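Local coordinates for protein Atg5 (Kluyveromyces marxianus, PDB 3VQI) that takes part in autophagic vesicle formation and cytoplasm-to-vacuole transport, and is joined to Atg12 in the autophagy-essential Atg12–Atg5 conjugate, at residues 163-166 with 167-170; 171-174 with 175-179; 183-186 with 187-190. All blocks are in the same frame, centred on the assembly; numbering follows the deposited sequence.

Interaction 1 (163-166 with 167-170); sequences SLSI and PDFE
Leu-164 meets Asp-168 through one branch: CD2 lies 3.4 Å from OD2, and the two side chains cross at about a right angle. With CG anti to its own carbonyl carbon (chi1 -66°), the leucine is carried toward the first helical turn, where it also packs on Lys-190 and Leu-191. The carboxylate of Asp-168 has its charged partner elsewhere, in a salt bridge from OD2 to Lys-190 NZ.

Ser-165 comes next and supplies both a backbone and a side-chain acceptor. Its carbonyl O takes a bond from Phe-169 N at 3.1 Å (N-H...O angle 151°), while Asp-168 N makes only a weak bond to the same atom. The hydroxyl sits between its backbone N and carbonyl carbon, turned back over the helix start, and Asp-168 N reaches Ser-165 OG at 3.4 Å in a bent geometry. This is an N-cap: Ser-165 immediately precedes helix 166-178 of the alpha-helical bundle region, and its OG receives an amide of the first turn, although the bond is weak.

Ile-166 opens the helix proper. Its CB stands 3.3 Å from Pro-167 CD, a closeness that follows from the Ile-Pro peptide link, and the two side chains meet almost perpendicularly. Its carbonyl O receives Glu-170 N at 2.8 Å (164°), the regular i to i+4 bond, plus a weak one from Phe-169 N. The same O lies beside the edge of the Phe-169 ring, near its plane, and 3.6 Å from Phe-169 CB. Beyond this turn, Phe-169 engages Arg-144 in a cation-pi contact, and Glu-170 forms a salt bridge through OE2 with Lys-140 NZ.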
loop_
_atom_site.group_PDB
_atom_site.type_symbol
_atom_site.label_atom_id
_atom_site.label_comp_id
_atom_site.label_asym_id
_atom_site.label_seq_id
_atom_site.Cartn_x
_atom_site.Cartn_y
_atom_site.Cartn_z
ATOM N N SER A 163 21.045 -5.967 -11.017
ATOM C CA SER A 163 21.580 -7.144 -11.698
ATOM C C SER A 163 20.503 -7.976 -12.388
ATOM O O SER A 163 20.803 -8.743 -13.304
ATOM C CB SER A 163 22.336 -8.030 -10.703
ATOM O OG SER A 163 23.435 -7.336 -10.138
ATOM N N LEU A 164 19.257 -7.830 -11.942
ATOM C CA LEU A 164 18.136 -8.574 -12.516
ATOM C C LEU A 164 17.948 -8.248 -13.991
ATOM O O LEU A 164 17.985 -7.077 -14.383
ATOM C CB LEU A 164 16.840 -8.259 -11.762
ATOM C CG LEU A 164 16.745 -8.715 -10.304
ATOM C CD1 LEU A 164 15.421 -8.255 -9.719
ATOM C CD2 LEU A 164 16.865 -10.222 -10.219
ATOM N N SER A 165 17.759 -9.289 -14.804
ATOM C CA SER A 165 17.545 -9.116 -16.236
ATOM C C SER A 165 16.206 -8.416 -16.383
ATOM O O SER A 165 15.366 -8.495 -15.488
ATOM C CB SER A 165 17.509 -10.473 -16.945
ATOM O OG SER A 165 16.491 -11.311 -16.419
ATOM N N ILE A 166 15.996 -7.729 -17.499
ATOM C CA ILE A 166 14.736 -7.023 -17.683
ATOM C C ILE A 166 13.509 -7.923 -17.509
ATOM O O ILE A 166 12.622 -7.601 -16.722
ATOM C CB ILE A 166 14.686 -6.299 -19.054
ATOM C CG1 ILE A 166 15.535 -5.021 -18.984
ATOM C CG2 ILE A 166 13.247 -5.965 -19.428
ATOM C CD1 ILE A 166 15.462 -4.149 -20.229
ATOM N N PRO A 167 13.451 -9.067 -18.217
ATOM C CA PRO A 167 12.304 -9.982 -18.103
ATOM C C PRO A 167 12.102 -10.592 -16.705
ATOM O O PRO A 167 10.995 -11.004 -16.346
ATOM C CB PRO A 167 12.605 -11.040 -19.167
ATOM C CG PRO A 167 14.090 -11.078 -19.186
ATOM C CD PRO A 167 14.456 -9.611 -19.146
ATOM N N ASP A 168 13.179 -10.635 -15.927
ATOM C CA ASP A 168 13.153 -11.194 -14.577
ATOM C C ASP A 168 12.472 -10.210 -13.632
ATOM O O ASP A 168 11.773 -10.609 -12.701
ATOM C CB ASP A 168 14.581 -11.492 -14.116
ATOM C CG ASP A 168 14.657 -12.700 -13.205
ATOM O OD1 ASP A 168 14.065 -13.746 -13.552
ATOM O OD2 ASP A 168 15.314 -12.613 -12.147
ATOM N N PHE A 169 12.692 -8.920 -13.885
ATOM C CA PHE A 169 12.069 -7.850 -13.114
ATOM C C PHE A 169 10.631 -7.645 -13.590
ATOM O O PHE A 169 9.716 -7.439 -12.782
ATOM C CB PHE A 169 12.845 -6.540 -13.273
ATOM C CG PHE A 169 12.051 -5.325 -12.878
ATOM C CD1 PHE A 169 11.303 -4.611 -13.825
ATOM C CD2 PHE A 169 11.976 -4.945 -11.544
ATOM C CE1 PHE A 169 10.487 -3.538 -13.436
ATOM C CE2 PHE A 169 11.170 -3.882 -11.146
ATOM C CZ PHE A 169 10.421 -3.177 -12.095
ATOM N N GLU A 170 10.447 -7.684 -14.912
ATOM C CA GLU A 170 9.131 -7.529 -15.563
ATOM C C GLU A 170 8.245 -8.622 -15.032
ATOM O O GLU A 170 7.065 -8.440 -14.861
ATOM C CB GLU A 170 9.268 -7.694 -17.088
ATOM C CG GLU A 170 8.061 -7.240 -17.954
ATOM C CD GLU A 170 7.661 -5.796 -17.676
ATOM O OE1 GLU A 170 8.552 -5.010 -17.273
ATOM O OE2 GLU A 170 6.469 -5.430 -17.853
#

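Interaction 2 (171-174 with 175-179); sequences NFWV and SILSR
Val-174 O receives three donors from the following turn. Ser-178 N is the straightest, 2.7 Å from Val-174 O with an N-H...O angle of 160°; Leu-177 N and Ser-178 OG add weak bonds. Two residues earlier in the chain, Phe-172 O accepts from Ser-175 OG at 2.6 Å. The serine torsion (chi1 76°) places OG between the backbone N and the carbonyl carbon, within reach of the carbonyl three residues back, and the hydroxyl lies obliquely to the Phe-172 ring.

These bonds belong to the C-terminal half of helix 166-178 in the alpha-helical bundle region. Its inner side carries Phe-172, whose ring meets Trp-143, Trp-147 and Phe-184, and Ile-176, which packs on Phe-50.

Trp-173 and Leu-177, one turn apart, supply the main side-chain contact. Leu-177 CD1 lies 3.3 Å above the plane of the indole, displaced toward its rim, with Trp-173 NE1 the nearest ring atom at 3.4 Å from CD1. At the end of the helix Arg-179 adopts positive phi (68°), and its guanidinium turns back side-on: NE and NH2 both donate to Ile-176 O, at 3.2 and 3.0 Å, with that oxygen in the guanidinium plane.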
loop_
_atom_site.group_PDB
_atom_site.type_symbol
_atom_site.label_atom_id
_atom_site.label_comp_id
_atom_site.label_asym_id
_atom_site.label_seq_id
_atom_site.Cartn_x
_atom_site.Cartn_y
_atom_site.Cartn_z
ATOM N N ASN A 171 8.845 -9.781 -14.818
ATOM C CA ASN A 171 8.149 -10.942 -14.287
ATOM C C ASN A 171 7.826 -10.626 -12.820
ATOM O O ASN A 171 6.826 -11.096 -12.275
ATOM C CB ASN A 171 9.053 -12.191 -14.369
ATOM C CG ASN A 171 8.286 -13.461 -14.188
ATOM O OD1 ASN A 171 8.858 -14.536 -14.054
ATOM N ND2 ASN A 171 6.962 -13.347 -14.197
ATOM N N PHE A 172 8.694 -9.840 -12.182
ATOM C CA PHE A 172 8.517 -9.445 -10.775
ATOM C C PHE A 172 7.259 -8.584 -10.695
ATOM O O PHE A 172 6.395 -8.793 -9.847
ATOM C CB PHE A 172 9.751 -8.652 -10.306
ATOM C CG PHE A 172 9.819 -8.428 -8.820
ATOM C CD1 PHE A 172 9.346 -9.384 -7.930
ATOM C CD2 PHE A 172 10.422 -7.280 -8.312
ATOM C CE1 PHE A 172 9.465 -9.204 -6.557
ATOM C CE2 PHE A 172 10.546 -7.090 -6.932
ATOM C CZ PHE A 172 10.069 -8.057 -6.055
ATOM N N TRP A 173 7.162 -7.625 -11.609
ATOM C CA TRP A 173 6.011 -6.739 -11.683
ATOM C C TRP A 173 4.760 -7.576 -11.925
ATOM O O TRP A 173 3.822 -7.565 -11.120
ATOM C CB TRP A 173 6.198 -5.739 -12.826
ATOM C CG TRP A 173 4.988 -4.883 -13.130
ATOM C CD1 TRP A 173 4.360 -4.754 -14.339
ATOM C CD2 TRP A 173 4.301 -4.003 -12.227
ATOM N NE1 TRP A 173 3.328 -3.848 -14.247
ATOM C CE2 TRP A 173 3.269 -3.371 -12.962
ATOM C CE3 TRP A 173 4.458 -3.686 -10.869
ATOM C CZ2 TRP A 173 2.399 -2.440 -12.389
ATOM C CZ3 TRP A 173 3.591 -2.756 -10.295
ATOM C CH2 TRP A 173 2.573 -2.144 -11.060
ATOM N N VAL A 174 4.768 -8.318 -13.028
ATOM C CA VAL A 174 3.646 -9.162 -13.405
ATOM C C VAL A 174 3.111 -10.033 -12.266
ATOM O O VAL A 174 1.901 -10.240 -12.164
ATOM C CB VAL A 174 4.013 -10.056 -14.616
ATOM C CG1 VAL A 174 2.970 -11.139 -14.814
ATOM C CG2 VAL A 174 4.097 -9.205 -15.874
ATOM N N SER A 175 3.997 -10.527 -11.404
ATOM C CA SER A 175 3.574 -11.378 -10.292
ATOM C C SER A 175 2.537 -10.675 -9.418
ATOM O O SER A 175 1.604 -11.302 -8.901
ATOM C CB SER A 175 4.768 -11.754 -9.425
ATOM O OG SER A 175 5.154 -10.658 -8.610
ATOM N N ILE A 176 2.704 -9.365 -9.263
ATOM C CA ILE A 176 1.801 -8.574 -8.451
ATOM C C ILE A 176 0.442 -8.384 -9.118
ATOM O O ILE A 176 -0.575 -8.226 -8.433
ATOM C CB ILE A 176 2.447 -7.211 -8.115
ATOM C CG1 ILE A 176 3.647 -7.459 -7.198
ATOM C CG2 ILE A 176 1.431 -6.276 -7.469
ATOM C CD1 ILE A 176 4.221 -6.238 -6.594
ATOM N N LEU A 177 0.417 -8.420 -10.447
ATOM C CA LEU A 177 -0.831 -8.258 -11.183
ATOM C C LEU A 177 -1.522 -9.610 -11.344
ATOM O O LEU A 177 -2.744 -9.701 -11.274
ATOM C CB LEU A 177 -0.558 -7.641 -12.562
ATOM C CG LEU A 177 0.234 -6.328 -12.576
ATOM C CD1 LEU A 177 0.684 -5.986 -13.998
ATOM C CD2 LEU A 177 -0.620 -5.215 -11.980
ATOM N N SER A 178 -0.736 -10.664 -11.538
ATOM C CA SER A 178 -1.294 -12.000 -11.732
ATOM C C SER A 178 -1.495 -12.748 -10.432
ATOM O O SER A 178 -2.155 -13.787 -10.402
ATOM C CB SER A 178 -0.390 -12.837 -12.638
ATOM O OG SER A 178 0.778 -13.247 -11.949
ATOM N N ARG A 179 -0.922 -12.222 -9.359
ATOM C CA ARG A 179 -1.048 -12.866 -8.070
ATOM C C ARG A 179 -0.291 -14.201 -8.052
ATOM O O ARG A 179 -0.667 -15.135 -7.349
ATOM C CB ARG A 179 -2.527 -13.068 -7.736
ATOM C CG ARG A 179 -3.284 -11.773 -7.475
ATOM C CD ARG A 179 -2.885 -11.196 -6.134
ATOM N NE ARG A 179 -1.979 -10.056 -6.252
ATOM C CZ ARG A 179 -1.341 -9.502 -5.222
ATOM N NH1 ARG A 179 -1.502 -9.981 -3.994
ATOM N NH2 ARG A 179 -0.548 -8.461 -5.416
#

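Interaction 3 (183-186 with 187-190); sequences DFMA and VRSK
Hydrogen bonding centres on Met-185 O and Ser-189. The backbone N of Ser-189 reaches Met-185 O at 3.0 Å (N-H...O angle 151°), and Ser-189 OG donates to the same Met-185 O at 2.9 Å. The two donors approach from opposite faces of the carbonyl plane, so a single acceptor is held on both sides. Placing OG anti to its own carbonyl carbon (chi1 -63°) brings the hydroxyl back over the preceding turn. A regular i to i+4 bond runs from Arg-188 N to Phe-184 O at 3.0 Å. At the helix end the pattern fades: Lys-190 N and Ser-189 N make only weak bonds to Ala-186 O.

All of this lies on the short helix 181-189, the last of the alpha-helical bundle region. Its buried side, with Phe-184 and Val-187, is pressed against helix 166-178; Phe-184 also meets the ring of Trp-12.

Met-185 and Arg-188 make a thioether-to-guanidinium contact, running side by side and pointing the same way. Met-185 CE lies over one face of the Arg-188 guanidinium, 3.6 Å above its plane and offset toward the rim, with Arg-188 NH1 3.7 Å from CE. Met-185 SD is also close, at 3.8 Å from Arg-188 NH1. A bend at chi3 (108°) turns the arginine head beside the thioether, and Met-185 O sits at the guanidinium edge, in its plane.

Apolar contact is lighter: Arg-188 CD approaches Phe-184 CE1 to 3.9 Å, obliquely to the ring. Val-187 CG2, a methyl, rests on a carbonyl oxygen, 3.8 Å from Asp-183 O.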
loop_
_atom_site.group_PDB
_atom_site.type_symbol
_atom_site.label_atom_id
_atom_site.label_comp_id
_atom_site.label_asym_id
_atom_site.label_seq_id
_atom_site.Cartn_x
_atom_site.Cartn_y
_atom_site.Cartn_z
ATOM N N ASP A 183 6.260 -16.792 -8.127
ATOM C CA ASP A 183 6.965 -15.944 -9.074
ATOM C C ASP A 183 7.496 -14.717 -8.345
ATOM O O ASP A 183 8.603 -14.251 -8.612
ATOM C CB ASP A 183 6.026 -15.512 -10.197
ATOM C CG ASP A 183 5.974 -16.513 -11.339
ATOM O OD1 ASP A 183 6.247 -17.716 -11.104
ATOM O OD2 ASP A 183 5.648 -16.093 -12.473
ATOM N N PHE A 184 6.698 -14.199 -7.414
ATOM C CA PHE A 184 7.079 -13.027 -6.645
ATOM C C PHE A 184 8.236 -13.359 -5.703
ATOM O O PHE A 184 9.292 -12.726 -5.764
ATOM C CB PHE A 184 5.867 -12.494 -5.858
ATOM C CG PHE A 184 6.184 -11.318 -4.977
ATOM C CD1 PHE A 184 6.439 -11.501 -3.619
ATOM C CD2 PHE A 184 6.283 -10.038 -5.515
ATOM C CE1 PHE A 184 6.794 -10.431 -2.809
ATOM C CE2 PHE A 184 6.635 -8.958 -4.719
ATOM C CZ PHE A 184 6.893 -9.153 -3.360
ATOM N N MET A 185 8.042 -14.356 -4.843
ATOM C CA MET A 185 9.086 -14.767 -3.897
ATOM C C MET A 185 10.386 -15.101 -4.628
ATOM O O MET A 185 11.477 -14.868 -4.116
ATOM C CB MET A 185 8.639 -15.997 -3.091
ATOM C CG MET A 185 7.422 -15.776 -2.208
ATOM S SD MET A 185 7.695 -14.540 -0.910
ATOM C CE MET A 185 8.434 -15.575 0.397
ATOM N N ALA A 186 10.253 -15.644 -5.832
ATOM C CA ALA A 186 11.401 -16.032 -6.638
ATOM C C ALA A 186 12.377 -14.890 -6.809
ATOM O O ALA A 186 13.544 -15.009 -6.433
ATOM C CB ALA A 186 10.941 -16.527 -8.003
ATOM N N VAL A 187 11.900 -13.786 -7.377
ATOM C CA VAL A 187 12.747 -12.621 -7.604
ATOM C C VAL A 187 13.071 -11.882 -6.299
ATOM O O VAL A 187 14.140 -11.287 -6.164
ATOM C CB VAL A 187 12.090 -11.654 -8.604
ATOM C CG1 VAL A 187 13.036 -10.520 -8.934
ATOM C CG2 VAL A 187 11.710 -12.408 -9.866
ATOM N N ARG A 188 12.158 -11.928 -5.335
ATOM C CA ARG A 188 12.410 -11.261 -4.061
ATOM C C ARG A 188 13.715 -11.836 -3.506
ATOM O O ARG A 188 14.547 -11.115 -2.945
ATOM C CB ARG A 188 11.261 -11.515 -3.079
ATOM C CG ARG A 188 11.316 -10.660 -1.813
ATOM C CD ARG A 188 10.158 -10.962 -0.857
ATOM N NE ARG A 188 10.592 -11.684 0.335
ATOM C CZ ARG A 188 11.139 -12.902 0.332
ATOM N NH1 ARG A 188 11.325 -13.565 -0.808
ATOM N NH2 ARG A 188 11.515 -13.459 1.477
ATOM N N SER A 189 13.887 -13.144 -3.688
ATOM C CA SER A 189 15.081 -13.853 -3.227
ATOM C C SER A 189 16.319 -13.343 -3.949
ATOM O O SER A 189 17.340 -13.066 -3.327
ATOM C CB SER A 189 14.938 -15.357 -3.477
ATOM O OG SER A 189 13.856 -15.898 -2.743
ATOM N N LYS A 190 16.228 -13.221 -5.268
ATOM C CA LYS A 190 17.359 -12.737 -6.049
ATOM C C LYS A 190 17.728 -11.301 -5.661
ATOM O O LYS A 190 18.640 -10.704 -6.241
ATOM C CB LYS A 190 17.044 -12.814 -7.552
ATOM C CG LYS A 190 16.936 -14.233 -8.109
ATOM C CD LYS A 190 16.804 -14.226 -9.633
ATOM C CE LYS A 190 16.652 -15.633 -10.194
ATOM N NZ LYS A 190 16.470 -15.639 -11.675
#

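Along the chain the three contacts come in series within the alpha-helical bundle region. Interactions 1 and 2 adjoin on helix 166-178, covering its start and its end, with centres about 12 Å apart. Interaction 3 follows on helix 181-189, after a short connection, and its centre lies about 11 Å from each of the others. That closeness arises because helix 181-189 turns back at an angle across helix 166-178, bringing Leu-164 CD1 within 3.4 Å of Val-187 CG1 and Phe-172 CE1 within 3.4 Å of Phe-184 CE2. The contacts lie within two consecutive helices of the bundle, a region lying in sequence between the two ubiquitin-like domains of Atg5.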